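Local coordinates for uncharacterized protein (Bacteroides vulgatus, PDB 4QB7) that probably forms part of the fimbrium tip, on surface filaments that mediate cell adhesion and biofilm formation, at residues Lys286-Tyr291 with Ile307-Val312; Ile188-Leu193 with Asp233-Thr238. One frame throughout, in Å; residues are numbered along the deposited sequence.

Contact 1 of 2, residues Lys286-Tyr291 with Ile307-Val312; sequences KLKINY and ITNKEV. With SO4 (sulfate ion), chain J; SO4 (sulfate ion), chain K.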
loop_
_atom_site.group_PDB
_atom_site.type_symbol
_atom_site.label_atom_id
_atom_site.label_comp_id
_atom_site.label_asym_id
_atom_site.label_seq_id
_atom_site.Cartn_x
_atom_site.Cartn_y
_atom_site.Cartn_z
ATOM N N LYS A 286 10.434 13.913 1.387
ATOM C CA LYS A 286 10.324 14.849 2.508
ATOM C C LYS A 286 8.878 15.091 2.891
ATOM O O LYS A 286 7.990 14.891 2.072
ATOM C CB LYS A 286 10.948 16.216 2.140
ATOM C CG LYS A 286 12.430 16.217 1.911
ATOM C CD LYS A 286 12.862 17.597 1.481
ATOM C CE LYS A 286 13.881 17.594 0.373
ATOM N NZ LYS A 286 15.220 17.253 0.895
ATOM N N LEU A 287 8.655 15.602 4.105
ATOM C CA LEU A 287 7.359 16.050 4.595
ATOM C C LEU A 287 7.393 17.577 4.764
ATOM O O LEU A 287 8.446 18.121 5.062
ATOM C CB LEU A 287 6.995 15.386 5.944
ATOM C CG LEU A 287 6.838 13.869 6.006
ATOM C CD1 LEU A 287 6.599 13.442 7.446
ATOM C CD2 LEU A 287 5.694 13.379 5.152
ATOM N N LYS A 288 6.263 18.260 4.566
ATOM C CA LYS A 288 6.077 19.698 4.798
ATOM C C LYS A 288 5.000 19.782 5.870
ATOM O O LYS A 288 3.877 19.329 5.638
ATOM C CB LYS A 288 5.703 20.464 3.507
ATOM C CG LYS A 288 6.755 20.451 2.391
ATOM C CD LYS A 288 8.064 21.127 2.792
ATOM C CE LYS A 288 8.956 21.378 1.616
ATOM N NZ LYS A 288 8.568 22.617 0.911
ATOM N N ILE A 289 5.361 20.222 7.084
ATOM C CA ILE A 289 4.428 20.236 8.206
ATOM C C ILE A 289 4.089 21.661 8.634
ATOM O O ILE A 289 4.918 22.585 8.503
ATOM C CB ILE A 289 4.982 19.383 9.374
ATOM C CG1 ILE A 289 3.871 19.020 10.395
ATOM C CG2 ILE A 289 6.229 20.009 10.010
ATOM C CD1 ILE A 289 4.219 17.950 11.436
ATOM N N ASN A 290 2.829 21.828 9.117
ATOM C CA ASN A 290 2.264 23.083 9.646
ATOM C C ASN A 290 1.813 22.840 11.070
ATOM O O ASN A 290 1.124 21.860 11.323
ATOM C CB ASN A 290 1.077 23.542 8.797
ATOM C CG ASN A 290 1.382 23.925 7.384
ATOM O OD1 ASN A 290 2.480 23.729 6.864
ATOM N ND2 ASN A 290 0.403 24.527 6.731
ATOM N N TYR A 291 2.211 23.671 12.003
ATOM C CA TYR A 291 1.836 23.481 13.405
ATOM C C TYR A 291 1.821 24.811 14.141
ATOM O O TYR A 291 2.477 25.769 13.726
ATOM C CB TYR A 291 2.736 22.447 14.135
ATOM C CG TYR A 291 4.212 22.762 14.128
ATOM C CD1 TYR A 291 5.001 22.465 13.021
ATOM C CD2 TYR A 291 4.833 23.319 15.245
ATOM C CE1 TYR A 291 6.370 22.731 13.016
ATOM C CE2 TYR A 291 6.201 23.604 15.246
ATOM C CZ TYR A 291 6.965 23.304 14.128
ATOM O OH TYR A 291 8.312 23.557 14.103
ATOM N N ILE A 307 3.926 27.984 12.551
ATOM C CA ILE A 307 4.998 27.552 11.648
ATOM C C ILE A 307 4.341 26.741 10.550
ATOM O O ILE A 307 3.674 25.768 10.878
ATOM C CB ILE A 307 6.160 26.764 12.345
ATOM C CG1 ILE A 307 6.935 27.629 13.363
ATOM C CG2 ILE A 307 7.120 26.179 11.332
ATOM C CD1 ILE A 307 6.576 27.302 14.738
ATOM N N THR A 308 4.472 27.170 9.266
ATOM C CA THR A 308 3.925 26.449 8.120
ATOM C C THR A 308 5.016 26.145 7.090
ATOM O O THR A 308 6.001 26.860 7.029
ATOM C CB THR A 308 2.733 27.175 7.444
ATOM O OG1 THR A 308 3.167 28.317 6.691
ATOM C CG2 THR A 308 1.614 27.494 8.407
ATOM N N ASN A 309 4.814 25.095 6.264
ATOM C CA ASN A 309 5.688 24.659 5.174
ATOM C C ASN A 309 7.100 24.329 5.690
ATOM O O ASN A 309 8.080 24.513 4.971
ATOM C CB ASN A 309 5.713 25.702 4.017
ATOM C CG ASN A 309 6.086 25.155 2.640
ATOM O OD1 ASN A 309 5.662 24.056 2.224
ATOM N ND2 ASN A 309 6.842 25.945 1.868
ATOM N N LYS A 310 7.193 23.802 6.927
ATOM C CA LYS A 310 8.448 23.382 7.556
ATOM C C LYS A 310 8.848 21.999 6.985
ATOM O O LYS A 310 8.114 21.017 7.071
ATOM C CB LYS A 310 8.312 23.378 9.097
ATOM C CG LYS A 310 9.398 22.661 9.892
ATOM C CD LYS A 310 10.789 23.268 9.722
ATOM C CE LYS A 310 11.655 23.103 10.943
ATOM N NZ LYS A 310 11.148 23.923 12.085
ATOM N N GLU A 311 10.009 21.967 6.359
ATOM C CA GLU A 311 10.592 20.807 5.711
ATOM C C GLU A 311 11.142 19.835 6.740
ATOM O O GLU A 311 11.819 20.230 7.699
ATOM C CB GLU A 311 11.703 21.279 4.783
ATOM C CG GLU A 311 12.108 20.256 3.763
ATOM C CD GLU A 311 13.259 20.717 2.903
ATOM O OE1 GLU A 311 14.427 20.497 3.308
ATOM O OE2 GLU A 311 12.990 21.261 1.804
ATOM N N VAL A 312 10.817 18.557 6.542
ATOM C CA VAL A 312 11.240 17.437 7.372
ATOM C C VAL A 312 11.706 16.346 6.408
ATOM O O VAL A 312 10.885 15.826 5.663
ATOM C CB VAL A 312 10.100 16.963 8.314
ATOM C CG1 VAL A 312 10.493 15.715 9.077
ATOM C CG2 VAL A 312 9.680 18.047 9.272
HETATM S S SO4 J . 10.229 24.883 16.989
HETATM O O1 SO4 J . 9.918 24.639 18.398
HETATM O O2 SO4 J . 11.006 26.123 16.900
HETATM O O3 SO4 J . 10.977 23.748 16.422
HETATM O O4 SO4 J . 9.006 25.044 16.229
HETATM S S SO4 K . -2.747 25.178 8.085
HETATM O O1 SO4 K . -2.536 25.554 9.436
HETATM O O2 SO4 K . -2.226 26.242 7.255
HETATM O O3 SO4 K . -1.998 23.981 7.852
HETATM O O4 SO4 K . -4.201 24.949 7.840
HETATM O O HOH W 1 9.317 25.401 -0.350
HETATM O O HOH W 2 10.597 24.562 2.654
#
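Leu287 and Val312, then Ile289 and Lys310, form antiparallel hydrogen-bonded pairs. Leu287 N reaches Val312 O at 2.7 Å, and Lys310 N reaches Ile289 O at 3.0 Å. Tyr291 and Ile307 pair this way too, but the register has slipped by one. Asn309 and Lys310 both face Ile289, which makes a G1 beta bulge in the hairpin of strands 286-296 and 301-313, part of the fimbrillin-like fold. Asn290 OD1 accepts Asn309 N at 2.8 Å, with the donor above the amide plane, and its ND2 gives a 2.7 Å bond to O3 of a sulfate. An alanine here would probably leave Asn309 N without this acceptor and the sulfate without the amide donor. Lys288 NZ makes a weak bond to Asn309 OD1 but a salt bridge with Glu228. Apolar contacts lie on the face of Leu287, Ile289 and Tyr291. Ile289 CG2 meets Val312 CG2 at 4.0 Å. Tyr291 CG lies between the backbone N and carbonyl carbon (chi1 58°), and Ile307 CB sits over one ring face, 4.2 Å from the centroid, in a CH-pi contact. Tyr291 OH bonds to O4 of a second sulfate, and that oxygen lies at the ring edge, in its plane. Both sulfates probably come from the crystallisation liquor.

Contact 2 of 2, residues Ile188-Leu193 with Asp233-Thr238; sequences IFVTGL and DFLNKT. With SO4 (sulfate ion), chain K.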
loop_
_atom_site.group_PDB
_atom_site.type_symbol
_atom_site.label_atom_id
_atom_site.label_comp_id
_atom_site.label_asym_id
_atom_site.label_seq_id
_atom_site.Cartn_x
_atom_site.Cartn_y
_atom_site.Cartn_z
ATOM N N ILE A 188 0.811 22.082 21.472
ATOM C CA ILE A 188 1.213 22.066 20.061
ATOM C C ILE A 188 0.092 21.395 19.292
ATOM O O ILE A 188 -0.352 20.300 19.673
ATOM C CB ILE A 188 2.588 21.388 19.742
ATOM C CG1 ILE A 188 3.724 22.006 20.502
ATOM C CG2 ILE A 188 2.902 21.415 18.212
ATOM C CD1 ILE A 188 5.008 21.259 20.277
ATOM N N PHE A 189 -0.330 22.029 18.189
ATOM C CA PHE A 189 -1.381 21.516 17.307
ATOM C C PHE A 189 -0.884 21.399 15.871
ATOM O O PHE A 189 -0.339 22.367 15.334
ATOM C CB PHE A 189 -2.614 22.423 17.365
ATOM C CG PHE A 189 -3.228 22.550 18.735
ATOM C CD1 PHE A 189 -4.126 21.595 19.205
ATOM C CD2 PHE A 189 -2.922 23.632 19.554
ATOM C CE1 PHE A 189 -4.696 21.717 20.477
ATOM C CE2 PHE A 189 -3.509 23.764 20.816
ATOM C CZ PHE A 189 -4.407 22.820 21.258
ATOM N N VAL A 190 -1.050 20.223 15.252
ATOM C CA VAL A 190 -0.654 20.049 13.851
ATOM C C VAL A 190 -1.900 20.350 13.003
ATOM O O VAL A 190 -2.999 19.862 13.314
ATOM C CB VAL A 190 -0.018 18.670 13.575
ATOM C CG1 VAL A 190 0.130 18.410 12.071
ATOM C CG2 VAL A 190 1.330 18.556 14.284
ATOM N N THR A 191 -1.743 21.216 11.980
ATOM C CA THR A 191 -2.865 21.688 11.162
ATOM C C THR A 191 -2.732 21.307 9.682
ATOM O O THR A 191 -3.698 21.421 8.923
ATOM C CB THR A 191 -2.951 23.217 11.299
ATOM O OG1 THR A 191 -1.690 23.770 10.914
ATOM C CG2 THR A 191 -3.246 23.671 12.735
ATOM N N GLY A 192 -1.548 20.898 9.263
ATOM C CA GLY A 192 -1.316 20.569 7.863
ATOM C C GLY A 192 -0.116 19.674 7.659
ATOM O O GLY A 192 0.792 19.644 8.493
ATOM N N LEU A 193 -0.121 18.933 6.554
ATOM C CA LEU A 193 0.942 18.010 6.181
ATOM C C LEU A 193 0.896 17.765 4.679
ATOM O O LEU A 193 -0.175 17.524 4.121
ATOM C CB LEU A 193 0.832 16.675 6.948
ATOM C CG LEU A 193 2.017 15.718 6.804
ATOM C CD1 LEU A 193 3.175 16.125 7.677
ATOM C CD2 LEU A 193 1.626 14.349 7.165
ATOM N N ASP A 233 -6.190 17.085 4.502
ATOM C CA ASP A 233 -7.563 16.614 4.724
ATOM C C ASP A 233 -7.623 15.097 5.015
ATOM O O ASP A 233 -8.706 14.582 5.311
ATOM C CB ASP A 233 -8.485 16.976 3.542
ATOM C CG ASP A 233 -8.672 18.459 3.337
ATOM O OD1 ASP A 233 -8.780 19.194 4.349
ATOM O OD2 ASP A 233 -8.685 18.893 2.173
ATOM N N PHE A 234 -6.471 14.397 4.939
ATOM C CA PHE A 234 -6.384 12.975 5.216
ATOM C C PHE A 234 -6.218 12.795 6.716
ATOM O O PHE A 234 -6.633 11.772 7.287
ATOM C CB PHE A 234 -5.226 12.329 4.426
ATOM C CG PHE A 234 -5.015 10.858 4.735
ATOM C CD1 PHE A 234 -5.902 9.893 4.256
ATOM C CD2 PHE A 234 -3.956 10.441 5.558
ATOM C CE1 PHE A 234 -5.729 8.545 4.580
ATOM C CE2 PHE A 234 -3.770 9.084 5.855
ATOM C CZ PHE A 234 -4.660 8.149 5.363
ATOM N N LEU A 235 -5.614 13.813 7.355
ATOM C CA LEU A 235 -5.316 13.822 8.781
ATOM C C LEU A 235 -6.600 13.800 9.611
ATOM O O LEU A 235 -7.622 14.394 9.244
ATOM C CB LEU A 235 -4.446 15.023 9.185
ATOM C CG LEU A 235 -3.195 15.383 8.381
ATOM C CD1 LEU A 235 -2.491 16.571 9.024
ATOM C CD2 LEU A 235 -2.249 14.217 8.241
ATOM N N ASN A 236 -6.522 13.113 10.748
ATOM C CA ASN A 236 -7.618 12.920 11.675
ATOM C C ASN A 236 -7.810 14.154 12.566
ATOM O O ASN A 236 -7.811 14.046 13.796
ATOM C CB ASN A 236 -7.300 11.676 12.487
ATOM C CG ASN A 236 -8.420 11.123 13.310
ATOM O OD1 ASN A 236 -9.605 11.383 13.065
ATOM N ND2 ASN A 236 -8.039 10.388 14.343
ATOM N N LYS A 237 -7.966 15.336 11.935
ATOM C CA LYS A 237 -8.156 16.630 12.599
ATOM C C LYS A 237 -9.514 16.670 13.287
ATOM O O LYS A 237 -10.459 16.088 12.780
ATOM C CB LYS A 237 -8.033 17.787 11.580
ATOM C CG LYS A 237 -6.584 18.196 11.288
ATOM C CD LYS A 237 -6.382 18.664 9.855
ATOM C CE LYS A 237 -6.599 20.129 9.608
ATOM N NZ LYS A 237 -6.691 20.407 8.160
ATOM N N THR A 238 -9.600 17.325 14.455
ATOM C CA THR A 238 -10.837 17.512 15.221
ATOM C C THR A 238 -10.956 18.981 15.617
ATOM O O THR A 238 -10.001 19.746 15.461
ATOM C CB THR A 238 -10.904 16.585 16.463
ATOM O OG1 THR A 238 -9.779 16.807 17.319
ATOM C CG2 THR A 238 -11.028 15.112 16.099
HETATM S S SO4 K . -2.747 25.178 8.085
HETATM O O1 SO4 K . -2.536 25.554 9.436
HETATM O O2 SO4 K . -2.226 26.242 7.255
HETATM O O3 SO4 K . -1.998 23.981 7.852
HETATM O O4 SO4 K . -4.201 24.949 7.840
#
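Leu193 and Leu235 meet with their side chains crossing at about a right angle. CD1 of Leu235 lies 3.9 Å from Leu193 CB, while its other branch, CD2, is 4.0 Å from Leu193 CD2. CD1 of Leu235 is anti to its CA (chi2 -178°), which carries it to the strand, where it also touches the carbonyl carbon of Gly192. Val190 adds a looser contact, with CG1 at 4.4 Å from Leu235 CD1. Lys237 approaches beside this leucine pair and brings its far end to the backbone. Its chain bends at chi3 (89°), which places CE 3.2 Å from Thr191 O. NZ makes a weak hydrogen bond to the same oxygen. Leu235 and Lys237 both point at the strand from either side of Asn236, the centre of an inverse gamma turn. That turn is closed by Lys237 N bonding to Leu235 O at 2.9 Å. The CA-CB bond of Thr191 points away from the loop, and OG1 lies beside a sulfate that probably came from the crystallisation liquor. Ile250 also touches Leu235 and Lys237. The loop packs on strand 186-196 at a classic beta bulge, where Thr191 and Gly192 both face Asn290 of the neighbouring strand.

From the N terminus, strand 186-196 comes first. The chain then runs out through strands 203-209, 214-217 and 223-224 and returns by strand 229-230. Contact 2 closes this loop of 39 residues when 233-238 settles on 188-193. Strand 250-251 follows and pairs with strand 186-196. Contact 1 opens later and closes a short loop of 15 residues, mostly strand, at the hairpin. The two contacts are in series and neither nest nor cross. Their centres are about 12 Å apart. They join at Asn290, and strand 286-296 lies between strand 186-196 and strand 301-313 in one antiparallel sheet. One sulfate touches both contacts.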